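Nitrogenase molybdenum-iron protein beta chain (Clostridium pasteurianum, PDB 4WES) forms with the alpha chain the molybdenum-iron component of nitrogenase, which reduces dinitrogen to ammonium, and helps hold the [8Fe-7S] cluster shared between the two chains. Local coordinates at the interface of chains C and A, the interface of chains B and A and the interface of chains C and B. Numbering follows the deposited sequence. Chains: chain A/B, Nitrogenase molybdenum-iron protein beta chain; chain C, Nitrogenase molybdenum-iron protein alpha chain.

Contact 1: the interface of chains C and A. Residues chain C 510-511, 514; chain A 270, 300, 303-304, 333.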
loop_
_atom_site.group_PDB
_atom_site.type_symbol
_atom_site.label_atom_id
_atom_site.label_comp_id
_atom_site.label_asym_id
_atom_site.label_seq_id
_atom_site.Cartn_x
_atom_site.Cartn_y
_atom_site.Cartn_z
ATOM N N PRO C 510 15.158 -10.731 15.792
ATOM C CA PRO C 510 15.121 -12.209 15.815
ATOM C C PRO C 510 15.668 -12.875 14.579
ATOM O O PRO C 510 16.174 -14.003 14.680
ATOM C CB PRO C 510 13.648 -12.506 16.053
ATOM C CG PRO C 510 13.153 -11.324 16.831
ATOM C CD PRO C 510 13.867 -10.157 16.194
ATOM N N ALA C 511 15.528 -12.248 13.410
ATOM C CA ALA C 511 15.880 -12.934 12.165
ATOM C C ALA C 511 17.343 -13.348 12.086
ATOM O O ALA C 511 17.679 -14.244 11.314
ATOM C CB ALA C 511 15.499 -12.088 10.959
ATOM N N MET C 514 17.598 -16.969 12.458
ATOM C CA MET C 514 16.730 -17.746 11.583
ATOM C C MET C 514 17.346 -17.973 10.212
ATOM O O MET C 514 16.689 -18.523 9.326
ATOM C CB MET C 514 15.398 -17.051 11.403
ATOM C CG MET C 514 14.623 -16.851 12.675
ATOM S SD MET C 514 13.202 -15.794 12.364
ATOM C CE MET C 514 12.748 -15.449 14.029
ATOM N N VAL A 270 7.895 -17.417 9.102
ATOM C CA VAL A 270 9.095 -18.229 8.928
ATOM C C VAL A 270 8.873 -19.642 9.467
ATOM O O VAL A 270 8.918 -20.626 8.700
ATOM C CB VAL A 270 10.331 -17.592 9.601
ATOM C CG1 VAL A 270 11.553 -18.479 9.375
ATOM C CG2 VAL A 270 10.570 -16.185 9.083
ATOM N N ILE A 300 14.109 -13.756 4.751
ATOM C CA ILE A 300 15.023 -13.423 5.825
ATOM C C ILE A 300 15.754 -12.103 5.502
ATOM O O ILE A 300 15.909 -11.237 6.381
ATOM C CB ILE A 300 15.996 -14.568 6.084
ATOM C CG1 ILE A 300 15.289 -15.837 6.575
ATOM C CG2 ILE A 300 17.099 -14.134 7.044
ATOM C CD1 ILE A 300 14.515 -15.678 7.869
ATOM N N MET A 303 13.357 -9.290 6.233
ATOM C CA MET A 303 13.164 -9.132 7.652
ATOM C C MET A 303 14.327 -8.387 8.298
ATOM O O MET A 303 14.129 -7.524 9.182
ATOM C CB MET A 303 12.982 -10.489 8.339
ATOM C CG MET A 303 11.690 -11.167 7.895
ATOM S SD MET A 303 11.532 -12.862 8.513
ATOM C CE MET A 303 11.309 -12.622 10.293
ATOM N N ILE A 304 15.550 -8.694 7.870
ATOM C CA ILE A 304 16.723 -8.027 8.368
ATOM C C ILE A 304 16.796 -6.608 7.775
ATOM O O ILE A 304 17.017 -5.637 8.533
ATOM C CB ILE A 304 17.994 -8.832 8.090
ATOM C CG1 ILE A 304 17.950 -10.143 8.873
ATOM C CG2 ILE A 304 19.222 -8.030 8.504
ATOM C CD1 ILE A 304 19.018 -11.146 8.502
ATOM N N GLU A 333 8.353 -13.196 15.246
ATOM C CA GLU A 333 9.536 -13.430 14.424
ATOM C C GLU A 333 10.107 -12.169 13.805
ATOM O O GLU A 333 11.313 -12.084 13.579
ATOM C CB GLU A 333 9.209 -14.438 13.311
ATOM C CG GLU A 333 8.933 -15.840 13.851
ATOM C CD GLU A 333 8.373 -16.804 12.815
ATOM O OE1 GLU A 333 7.706 -16.375 11.862
ATOM O OE2 GLU A 333 8.596 -18.021 13.029
HETATM O O HOH W 1 13.404 -10.447 12.918
#
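This is a mainly apolar alpha-beta interface with a water-mediated polar link, and it helps fasten the C-terminal part of an alpha chain to a beta chain within the nitrogenase tetramer. C:Ala511 presses its methyl against helix 290-305 of the beta chain, with CB 3.8 Å from A:Ile304 CG1 and 4.0 Å from A:Met303 CB. Beside it, C:Met514 reaches out as an extended chain. Its CB packs 3.9 Å from the terminal methyl CD1 of A:Ile300, while its far end crosses the side chain of A:Glu333 at about a right angle. That crossing brings the S-methyl CE of C:Met514 over the aliphatic CB and CG of A:Glu333 and to 3.7 Å from its backbone O. The course is set by CG of C:Met514 standing beside the backbone N (chi1 -61°) and by an almost straight chain beyond it. A:Glu333 turns its carboxylate away from this contact: its OE1 takes a 3.0 Å hydrogen bond from the backbone N of A:Val270, on the syn side but tilted 34° from the carboxylate plane, which probably steadies the aliphatic part that the methionine meets. A polar link runs through water 1, 2.8 Å from C:Ala511 N and 2.7 Å from A:Glu333 O. In the fold, the alpha 3-10 helix 510-513 and the residue after it lie against helix 290-305 and the C-terminal end of helix 321-333, with the start of helix 270-284 close by.

Contact 2: the interface of chains B and A. Residues chain B 446, 454-456; chain A 1, 396-397, 400.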
loop_
_atom_site.group_PDB
_atom_site.type_symbol
_atom_site.label_atom_id
_atom_site.label_comp_id
_atom_site.label_asym_id
_atom_site.label_seq_id
_atom_site.Cartn_x
_atom_site.Cartn_y
_atom_site.Cartn_z
ATOM N N GLU B 446 -10.744 7.722 1.975
ATOM C CA GLU B 446 -11.229 7.274 3.285
ATOM C C GLU B 446 -10.596 8.037 4.442
ATOM O O GLU B 446 -11.186 8.118 5.515
ATOM C CB GLU B 446 -11.041 5.760 3.424
ATOM C CG GLU B 446 -11.802 5.021 2.315
ATOM C CD GLU B 446 -12.084 3.583 2.641
ATOM O OE1 GLU B 446 -13.298 3.205 2.647
ATOM O OE2 GLU B 446 -11.158 2.839 2.966
ATOM N N PHE B 454 -18.160 8.048 5.553
ATOM C CA PHE B 454 -17.257 6.905 5.653
ATOM C C PHE B 454 -18.098 5.657 5.355
ATOM O O PHE B 454 -19.299 5.571 5.694
ATOM C CB PHE B 454 -16.659 6.908 7.056
ATOM C CG PHE B 454 -15.452 6.042 7.247
ATOM C CD1 PHE B 454 -14.173 6.487 6.868
ATOM C CD2 PHE B 454 -15.559 4.810 7.860
ATOM C CE1 PHE B 454 -13.052 5.704 7.072
ATOM C CE2 PHE B 454 -14.444 4.041 8.098
ATOM C CZ PHE B 454 -13.193 4.487 7.724
ATOM N N GLU B 455 -17.484 4.727 4.638
ATOM C CA GLU B 455 -18.137 3.540 4.030
ATOM C C GLU B 455 -17.502 2.253 4.524
ATOM O O GLU B 455 -16.297 2.211 4.723
ATOM C CB GLU B 455 -17.870 3.586 2.513
ATOM C CG GLU B 455 -18.383 4.780 1.760
ATOM C CD GLU B 455 -19.879 4.904 1.696
ATOM O OE1 GLU B 455 -20.628 3.927 1.989
ATOM O OE2 GLU B 455 -20.369 6.000 1.331
ATOM N N VAL B 456 -18.302 1.200 4.649
ATOM C CA VAL B 456 -17.743 -0.165 4.806
ATOM C C VAL B 456 -17.219 -0.675 3.468
ATOM O O VAL B 456 -16.016 -0.760 3.271
ATOM C CB VAL B 456 -18.744 -1.150 5.442
ATOM C CG1 VAL B 456 -18.201 -2.545 5.440
ATOM C CG2 VAL B 456 -19.055 -0.729 6.854
ATOM N N MET A 1 -15.171 9.381 15.535
ATOM C CA MET A 1 -15.678 8.105 14.963
ATOM C C MET A 1 -15.727 7.112 16.121
ATOM O O MET A 1 -14.914 7.166 17.041
ATOM C CB MET A 1 -14.729 7.675 13.841
ATOM C CG MET A 1 -15.023 6.333 13.231
ATOM S SD MET A 1 -14.220 6.090 11.636
ATOM C CE MET A 1 -15.259 7.159 10.608
ATOM N N LYS A 396 -11.062 -0.757 10.002
ATOM C CA LYS A 396 -10.770 0.552 9.393
ATOM C C LYS A 396 -11.349 1.674 10.267
ATOM O O LYS A 396 -10.815 2.797 10.279
ATOM C CB LYS A 396 -11.338 0.693 7.961
ATOM C CG LYS A 396 -12.860 0.717 7.845
ATOM C CD LYS A 396 -13.557 0.407 6.508
ATOM C CE LYS A 396 -13.375 1.438 5.502
ATOM N NZ LYS A 396 -13.796 1.013 4.172
ATOM N N PHE A 397 -12.438 1.404 10.981
ATOM C CA PHE A 397 -13.051 2.407 11.825
ATOM C C PHE A 397 -12.162 2.760 13.008
ATOM O O PHE A 397 -12.019 3.936 13.405
ATOM C CB PHE A 397 -14.425 1.957 12.320
ATOM C CG PHE A 397 -15.460 1.793 11.256
ATOM C CD1 PHE A 397 -16.363 2.836 10.977
ATOM C CD2 PHE A 397 -15.574 0.632 10.507
ATOM C CE1 PHE A 397 -17.348 2.697 10.023
ATOM C CE2 PHE A 397 -16.570 0.495 9.569
ATOM C CZ PHE A 397 -17.445 1.534 9.305
ATOM N N ARG A 400 -8.958 4.636 11.672
ATOM C CA ARG A 400 -9.189 6.069 11.473
ATOM C C ARG A 400 -9.358 6.803 12.788
ATOM O O ARG A 400 -8.723 7.859 12.989
ATOM C CB ARG A 400 -10.395 6.289 10.564
ATOM C CG ARG A 400 -10.781 7.770 10.511
ATOM C CD ARG A 400 -11.587 8.139 9.319
ATOM N NE ARG A 400 -12.154 9.473 9.500
ATOM C CZ ARG A 400 -12.638 10.237 8.552
ATOM N NH1 ARG A 400 -12.615 9.852 7.302
ATOM N NH2 ARG A 400 -13.196 11.394 8.880
#
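The ring of B:Phe454 carries the S-methyl of A:Met1 on one face, CE lying 3.8 Å from the ring centroid, and has the backbone O of B:Glu446 at its edge, in plane. Its CD2-CE2 rim points into a face of the A:Phe397 ring, an edge-to-face pair with planes 68° apart and centroids 5.0 Å apart; B:Val456 CG2 meets the edge of A:Phe397. These two chains are beta subunits of the NifD/NifK family, joined across a two-fold axis that repeats the contact with the chains exchanged. A:Lys396 and A:Arg400 run past B:Phe454 in the opposite direction, A:Arg400 CD coming 3.6 Å from its CE1. Beyond the ring, A:Arg400 NH1 donates to B:Glu446 O at 2.9 Å, with this acceptor close to the guanidinium plane. A:Lys396 sets CG between its backbone N and carbonyl carbon (chi1 67°), then bends at chi3, which carries NZ past the phenylalanine to a cluster of acceptors. NZ makes a salt bridge to B:Glu446 OE1 at 2.7 Å, on the syn side of the carboxylate. It also donates to the backbone O of B:Glu455 at 2.8 Å and of B:Val456 at 3.0 Å, both near the C-terminus of chain B.

Contact 3: the interface of chains C and B. Residues chain C 103-104; chain B 1-5, 397.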
loop_
_atom_site.group_PDB
_atom_site.type_symbol
_atom_site.label_atom_id
_atom_site.label_comp_id
_atom_site.label_asym_id
_atom_site.label_seq_id
_atom_site.Cartn_x
_atom_site.Cartn_y
_atom_site.Cartn_z
ATOM N N GLU C 103 15.637 20.883 -0.321
ATOM C CA GLU C 103 14.851 19.901 -1.051
ATOM C C GLU C 103 15.174 19.892 -2.536
ATOM O O GLU C 103 14.562 19.133 -3.272
ATOM C CB GLU C 103 13.356 20.129 -0.811
ATOM C CG GLU C 103 12.951 19.996 0.649
ATOM C CD GLU C 103 11.733 20.777 1.096
ATOM O OE1 GLU C 103 11.099 20.350 2.089
ATOM O OE2 GLU C 103 11.431 21.835 0.499
ATOM N N TYR C 104 16.121 20.713 -2.970
ATOM C CA TYR C 104 16.423 20.927 -4.368
ATOM C C TYR C 104 17.868 20.582 -4.674
ATOM O O TYR C 104 18.725 20.719 -3.816
ATOM C CB TYR C 104 16.234 22.397 -4.776
ATOM C CG TYR C 104 14.855 22.927 -4.567
ATOM C CD1 TYR C 104 13.925 22.957 -5.587
ATOM C CD2 TYR C 104 14.450 23.439 -3.336
ATOM C CE1 TYR C 104 12.645 23.464 -5.384
ATOM C CE2 TYR C 104 13.178 23.939 -3.142
ATOM C CZ TYR C 104 12.282 23.976 -4.166
ATOM O OH TYR C 104 11.028 24.476 -3.943
ATOM N N MET B 1 6.328 22.817 1.931
ATOM C CA MET B 1 7.405 21.972 1.343
ATOM C C MET B 1 7.590 22.435 -0.085
ATOM O O MET B 1 6.645 22.856 -0.743
ATOM C CB MET B 1 6.991 20.504 1.433
ATOM C CG MET B 1 7.913 19.520 0.767
ATOM S SD MET B 1 7.631 17.818 1.311
ATOM C CE MET B 1 8.362 17.933 2.963
ATOM N N LEU B 2 8.832 22.392 -0.567
ATOM C CA LEU B 2 9.165 22.907 -1.920
ATOM C C LEU B 2 8.633 24.345 -2.036
ATOM O O LEU B 2 8.065 24.759 -3.041
ATOM C CB LEU B 2 8.638 21.986 -3.017
ATOM C CG LEU B 2 9.306 20.625 -3.103
ATOM C CD1 LEU B 2 8.458 19.715 -3.964
ATOM C CD2 LEU B 2 10.706 20.739 -3.624
ATOM N N ASP B 3 8.880 25.129 -0.992
ATOM C CA ASP B 3 8.274 26.469 -0.889
ATOM C C ASP B 3 8.830 27.402 -1.940
ATOM O O ASP B 3 8.154 28.388 -2.282
ATOM C CB ASP B 3 8.484 27.054 0.493
ATOM C CG ASP B 3 7.740 26.328 1.589
ATOM O OD1 ASP B 3 6.962 25.428 1.300
ATOM O OD2 ASP B 3 7.911 26.722 2.757
ATOM N N ALA B 4 10.031 27.165 -2.429
ATOM C CA ALA B 4 10.661 28.024 -3.425
ATOM C C ALA B 4 10.162 27.809 -4.823
ATOM O O ALA B 4 10.578 28.515 -5.728
ATOM C CB ALA B 4 12.186 27.857 -3.379
ATOM N N THR B 5 9.261 26.846 -5.037
ATOM C CA THR B 5 8.736 26.591 -6.364
ATOM C C THR B 5 7.489 27.452 -6.611
ATOM O O THR B 5 6.475 27.237 -5.946
ATOM C CB THR B 5 8.379 25.105 -6.511
ATOM O OG1 THR B 5 9.564 24.362 -6.242
ATOM C CG2 THR B 5 7.878 24.825 -7.915
ATOM N N PHE B 397 8.067 14.432 -2.438
ATOM C CA PHE B 397 8.010 15.832 -1.965
ATOM C C PHE B 397 6.834 16.547 -2.580
ATOM O O PHE B 397 6.147 17.317 -1.891
ATOM C CB PHE B 397 9.315 16.567 -2.324
ATOM C CG PHE B 397 10.534 16.073 -1.606
ATOM C CD1 PHE B 397 11.300 15.030 -2.122
ATOM C CD2 PHE B 397 10.980 16.683 -0.446
ATOM C CE1 PHE B 397 12.425 14.606 -1.479
ATOM C CE2 PHE B 397 12.107 16.275 0.202
ATOM C CZ PHE B 397 12.845 15.225 -0.319
HETATM O O HOH W 2 10.638 24.366 1.326
#
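C:Tyr104 and C:Glu103 reach side by side into the N-terminal segment of the beta chain and straddle B:Leu2. The methyl CD2 of B:Leu2 lies over one face of the tyrosine ring, toward its rim and 3.6 Å from CZ, and also touches CB of C:Glu103. B:Thr5 comes instead at the ring's edge, in plane, where its OG1 forms a 2.7 Å hydrogen bond with the phenol OH of C:Tyr104. C:Glu103 stretches out beyond CG: its CG packs 3.8 Å from B:Phe397 CE2, with carboxylate and ring planes 71° apart, while B:Met1 crosses at about a right angle near OE1, at the carboxylate end. Its OE2 accepts the backbone N-H of B:Leu2 at 2.9 Å from above the carboxylate plane. Water 2 joins that oxygen, at 2.8 Å, to the backbone N of B:Asp3. B:Asp3 in turn curls the chain start round, its OD1 accepting from B:Met1 N at 2.8 Å. In the fold, the alpha residues come from the stretch leading into strand 106-107, while the beta N-terminus forms a turn beside helix 396-402.

The three contacts lie well apart: the centres of their C-alpha atoms are about 33 Å apart for contacts 1 and 2, 38 Å for contacts 1 and 3, and 32 Å for contacts 2 and 3. Contacts 2 and 3 draw on the same beta residues, Met1 and Phe397 of helix 396-402, seen in chain A in one and chain B in the other. In each beta chain this corner therefore serves both the other beta chain and an alpha chain. Through contacts 1 and 3, chain C touches both beta chains, so alpha-beta and beta-beta packing together tie the tetramer.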